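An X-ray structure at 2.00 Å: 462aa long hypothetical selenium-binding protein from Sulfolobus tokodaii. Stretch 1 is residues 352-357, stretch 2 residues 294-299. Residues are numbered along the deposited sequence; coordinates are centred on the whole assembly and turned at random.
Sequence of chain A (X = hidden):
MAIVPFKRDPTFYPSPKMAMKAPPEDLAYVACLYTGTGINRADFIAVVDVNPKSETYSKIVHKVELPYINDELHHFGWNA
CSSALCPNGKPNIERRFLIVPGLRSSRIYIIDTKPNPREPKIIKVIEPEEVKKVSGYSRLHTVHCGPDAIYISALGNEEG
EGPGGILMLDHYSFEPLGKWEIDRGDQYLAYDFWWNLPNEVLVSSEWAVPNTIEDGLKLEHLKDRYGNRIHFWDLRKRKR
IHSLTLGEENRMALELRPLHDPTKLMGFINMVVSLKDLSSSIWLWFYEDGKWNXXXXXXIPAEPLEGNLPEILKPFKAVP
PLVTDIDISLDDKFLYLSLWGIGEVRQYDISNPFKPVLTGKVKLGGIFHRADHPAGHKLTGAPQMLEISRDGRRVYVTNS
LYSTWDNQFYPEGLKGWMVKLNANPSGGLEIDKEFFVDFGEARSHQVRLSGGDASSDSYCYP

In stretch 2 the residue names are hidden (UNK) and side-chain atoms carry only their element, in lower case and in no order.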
ATOM      1  N   ASN A 352      -3.681 -22.981  -0.297  1.00 29.35           N
ATOM      2  CA  ASN A 352      -2.369 -23.569  -0.505  1.00 29.79           C
ATOM      3  C   ASN A 352      -1.628 -22.403  -1.140  1.00 28.59           C
ATOM      4  O   ASN A 352      -1.783 -22.133  -2.332  1.00 28.04           O
ATOM      5  CB  ASN A 352      -2.421 -24.745  -1.477  1.00 30.41           C
ATOM      6  CG  ASN A 352      -1.039 -25.279  -1.800  1.00 30.90           C
ATOM      7  OD1 ASN A 352      -0.028 -24.763  -1.315  1.00 30.26           O
ATOM      8  ND2 ASN A 352      -0.985 -26.316  -2.624  1.00 32.36           N
ATOM      9  N   PRO A 353      -0.823 -21.686  -0.340  1.00 29.60           N
ATOM     10  CA  PRO A 353      -0.043 -20.522  -0.778  1.00 29.99           C
ATOM     11  C   PRO A 353       0.819 -20.792  -2.005  1.00 30.45           C
ATOM     12  O   PRO A 353       0.997 -19.918  -2.856  1.00 29.66           O
ATOM     13  CB  PRO A 353       0.806 -20.188   0.451  1.00 30.84           C
ATOM     14  CG  PRO A 353       0.029 -20.771   1.594  1.00 31.12           C
ATOM     15  CD  PRO A 353      -0.433 -22.079   1.024  1.00 30.62           C
ATOM     16  N   PHE A 354       1.350 -22.007  -2.082  1.00 29.93           N
ATOM     17  CA  PHE A 354       2.207 -22.404  -3.187  1.00 30.67           C
ATOM     18  C   PHE A 354       1.470 -22.573  -4.511  1.00 31.30           C
ATOM     19  O   PHE A 354       2.079 -22.499  -5.574  1.00 32.74           O
ATOM     20  CB  PHE A 354       2.931 -23.699  -2.818  1.00 30.80           C
ATOM     21  CG  PHE A 354       3.886 -23.545  -1.673  1.00 30.82           C
ATOM     22  CD1 PHE A 354       5.202 -23.159  -1.895  1.00 31.47           C
ATOM     23  CD2 PHE A 354       3.466 -23.764  -0.363  1.00 31.90           C
ATOM     24  CE1 PHE A 354       6.088 -22.992  -0.833  1.00 32.16           C
ATOM     25  CE2 PHE A 354       4.342 -23.598   0.708  1.00 31.82           C
ATOM     26  CZ  PHE A 354       5.659 -23.211   0.470  1.00 31.66           C
ATOM     27  N   LYS A 355       0.160 -22.794  -4.447  1.00 32.31           N
ATOM     28  CA  LYS A 355      -0.643 -22.972  -5.654  1.00 33.34           C
ATOM     29  C   LYS A 355      -1.954 -22.194  -5.561  1.00 33.69           C
ATOM     30  O   LYS A 355      -3.012 -22.762  -5.279  1.00 31.90           O
ATOM     31  CB  LYS A 355      -0.936 -24.460  -5.884  1.00 35.32           C
ATOM     32  CG  LYS A 355       0.024 -25.151  -6.847  1.00 38.13           C
ATOM     33  CD  LYS A 355      -0.731 -25.647  -8.073  1.00 40.90           C
ATOM     34  CE  LYS A 355      -0.020 -25.274  -9.370  1.00 41.61           C
ATOM     35  NZ  LYS A 355      -0.935 -25.392 -10.539  1.00 41.58           N
ATOM     36  N   PRO A 356      -1.895 -20.872  -5.803  1.00 33.97           N
ATOM     37  CA  PRO A 356      -3.063 -19.988  -5.752  1.00 33.40           C
ATOM     38  C   PRO A 356      -4.092 -20.312  -6.836  1.00 33.18           C
ATOM     39  O   PRO A 356      -3.735 -20.641  -7.962  1.00 34.49           O
ATOM     40  CB  PRO A 356      -2.453 -18.595  -5.936  1.00 33.76           C
ATOM     41  CG  PRO A 356      -1.045 -18.762  -5.419  1.00 34.97           C
ATOM     42  CD  PRO A 356      -0.664 -20.091  -6.008  1.00 33.79           C
ATOM     43  N   VAL A 357      -5.369 -20.209  -6.489  1.00 32.06           N
ATOM     44  CA  VAL A 357      -6.439 -20.481  -7.433  1.00 32.80           C
ATOM     45  C   VAL A 357      -7.302 -19.243  -7.655  1.00 31.27           C
ATOM     46  O   VAL A 357      -7.831 -18.666  -6.705  1.00 30.38           O
ATOM     47  CB  VAL A 357      -7.330 -21.643  -6.932  1.00 34.29           C
ATOM     48  CG1 VAL A 357      -8.598 -21.738  -7.769  1.00 34.93           C
ATOM     49  CG2 VAL A 357      -6.553 -22.947  -7.004  1.00 35.33           C
ATOM     50  N   UNK A 294      12.034 -18.118  -1.941  1.00 28.93           N
ATOM     51  CA  UNK A 294      11.086 -17.311  -2.696  1.00 29.30           C
ATOM     52  C   UNK A 294      10.796 -18.004  -4.024  1.00 30.64           C
ATOM     53  O   UNK A 294      11.718 -18.346  -4.769  1.00 30.87           O
ATOM     54  c   UNK A 294      11.654 -15.925  -2.942  1.00 26.96           C
ATOM     55  N   UNK A 295       9.515 -18.209  -4.308  1.00 29.62           N
ATOM     56  CA  UNK A 295       9.088 -18.868  -5.535  1.00 30.04           C
ATOM     57  C   UNK A 295       7.954 -18.116  -6.218  1.00 27.85           C
ATOM     58  O   UNK A 295       7.087 -17.546  -5.554  1.00 25.51           O
ATOM     59  o   UNK A 295      10.141 -23.264  -3.835  1.00 43.95           O
ATOM     60  o   UNK A 295       8.104 -22.952  -4.617  1.00 42.24           O
ATOM     61  c   UNK A 295       9.298 -22.601  -4.478  1.00 40.57           C
ATOM     62  c   UNK A 295       9.748 -21.312  -5.128  1.00 38.20           C
ATOM     63  c   UNK A 295       8.626 -20.294  -5.223  1.00 32.60           C
ATOM     64  N   UNK A 296       7.965 -18.120  -7.548  1.00 26.37           N
ATOM     65  CA  UNK A 296       6.919 -17.456  -8.311  1.00 26.12           C
ATOM     66  C   UNK A 296       5.686 -18.350  -8.267  1.00 26.49           C
ATOM     67  O   UNK A 296       5.750 -19.520  -8.643  1.00 24.78           O
ATOM     68  c   UNK A 296       6.336 -16.527 -10.627  1.00 27.83           C
ATOM     69  c   UNK A 296       7.527 -17.051 -12.823  1.00 33.78           C
ATOM     70  c   UNK A 296       6.950 -15.966 -11.920  1.00 30.75           C
ATOM     71  n   UNK A 296       8.035 -16.475 -14.106  1.00 35.29           N
ATOM     72  c   UNK A 296       7.369 -17.234  -9.760  1.00 25.81           C
ATOM     73  N   UNK A 297       4.565 -17.807  -7.804  1.00 27.07           N
ATOM     74  CA  UNK A 297       3.344 -18.598  -7.705  1.00 27.06           C
ATOM     75  C   UNK A 297       2.216 -18.132  -8.618  1.00 28.04           C
ATOM     76  O   UNK A 297       1.253 -18.868  -8.849  1.00 29.10           O
ATOM     77  c   UNK A 297       2.646 -17.239  -5.703  1.00 25.90           C
ATOM     78  c   UNK A 297       2.837 -18.648  -6.246  1.00 27.25           C
ATOM     79  c   UNK A 297       3.841 -19.410  -5.390  1.00 26.39           C
ATOM     80  N   UNK A 298       2.330 -16.913  -9.132  1.00 26.83           N
ATOM     81  CA  UNK A 298       1.329 -16.359 -10.041  1.00 26.95           C
ATOM     82  C   UNK A 298       2.030 -15.528 -11.109  1.00 28.35           C
ATOM     83  O   UNK A 298       2.932 -14.750 -10.809  1.00 27.36           O
ATOM     84  c   UNK A 298       0.330 -15.417  -9.328  1.00 25.82           C
ATOM     85  c   UNK A 298      -0.613 -14.802 -10.354  1.00 29.64           C
ATOM     86  c   UNK A 298      -1.362 -15.262  -7.434  1.00 22.35           C
ATOM     87  c   UNK A 298      -0.482 -16.173  -8.280  1.00 25.27           C
ATOM     88  N   UNK A 299       1.613 -15.695 -12.358  1.00 29.35           N
ATOM     89  CA  UNK A 299       2.189 -14.924 -13.448  1.00 30.01           C
ATOM     90  C   UNK A 299       1.048 -14.517 -14.357  1.00 30.95           C
ATOM     91  O   UNK A 299       0.258 -15.358 -14.790  1.00 29.91           O
ATOM     92  o   UNK A 299       5.030 -15.628 -17.299  1.00 40.88           O
ATOM     93  c   UNK A 299       3.976 -14.918 -15.281  1.00 34.58           C
ATOM     94  c   UNK A 299       5.008 -15.724 -16.055  1.00 38.07           C
ATOM     95  c   UNK A 299       3.219 -15.742 -14.236  1.00 32.07           C
ATOM     96  o   UNK A 299       5.808 -16.446 -15.423  1.00 39.93           O
TER
HETATM   97  O   HOH W   1       1.284 -21.687  -8.502  1.00 29.45           O

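Position 294 has one side-chain atom, a carbon. Nothing is attached beyond CB. It does not touch stretch 1 and lies out of its reach. A lone CB identifies Ala294. It stands in a strand that begins earlier in the chain and runs on past position 299.

Position 295 has five side-chain atoms, three carbons and two oxygens. The carbons form an unbranched chain, and the third carries both oxygens. This is a carboxylate two carbons beyond CB. The CA-to-CB bond points toward stretch 1, and one of the oxygens comes near the ring of Phe354. The residue is Glu295. Its OE1 lies 4.0 Å from CD1 of Phe354, at the ring edge and near the ring plane. An aromatic edge carries slight positive charge, so a carboxylate oxygen can sit there comfortably.

Position 296 has four carbons in a row ending in a nitrogen. There is no branch and no ring. The chain is out of reach of stretch 1. Four carbons and a terminal amine give Lys296. Chi1, chi2 and chi4 are t, and chi3 is p.

Position 297 has three side-chain carbons. CB carries the other two, so the side chain forks at once and then stops. It points toward stretch 1 and meets the backbone oxygens of Pro353 and Phe354 and the ring of Pro356. Two methyl groups on CB, with no oxygen, give Val297. Chi1 is m. CG1 is 3.6 Å from O of Phe354 and 3.8 Å from O of Pro353.

Position 298 has four carbons. The side chain forks at CB, and one arm is two carbons long. CA-to-CB points sideways, but the end of the side chain comes nearer and touches Pro356. This pattern is Ile298. Chi1 is m and chi2 is t, and CD1 reaches to 3.8 Å from CB of Pro356. The residue is buried.

Position 299 again has three carbons, the third carrying two oxygens. It is out of reach of stretch 1. The residue is Glu299. Its OE1 accepts a hydrogen bond from NZ of Lys296 at 2.6 Å, which is part of a salt bridge within the strand.

Stretch 1 presents a type I beta turn from Asn352 to Lys355, closed by a backbone hydrogen bond from N of Lys355 to O of Asn352, 2.9 Å long. A weak bond also runs from N of Phe354 to OD1 of Asn352 at 3.2 Å. No direct hydrogen bond crosses between the stretches. The contact rests on packing instead. CD of Pro356 lies 3.8 Å from CB of Val297 and 3.6 Å from its backbone O, while Ile298 extends the apolar patch. Water 1 bridges the two backbones. It donates to O of Val297 at 2.8 Å and to O of Phe354 at 3.1 Å, linking two acceptors that could not bond to each other. Together the stretches bury 216 Å².

Stretch 2 294-299: AEKVIE
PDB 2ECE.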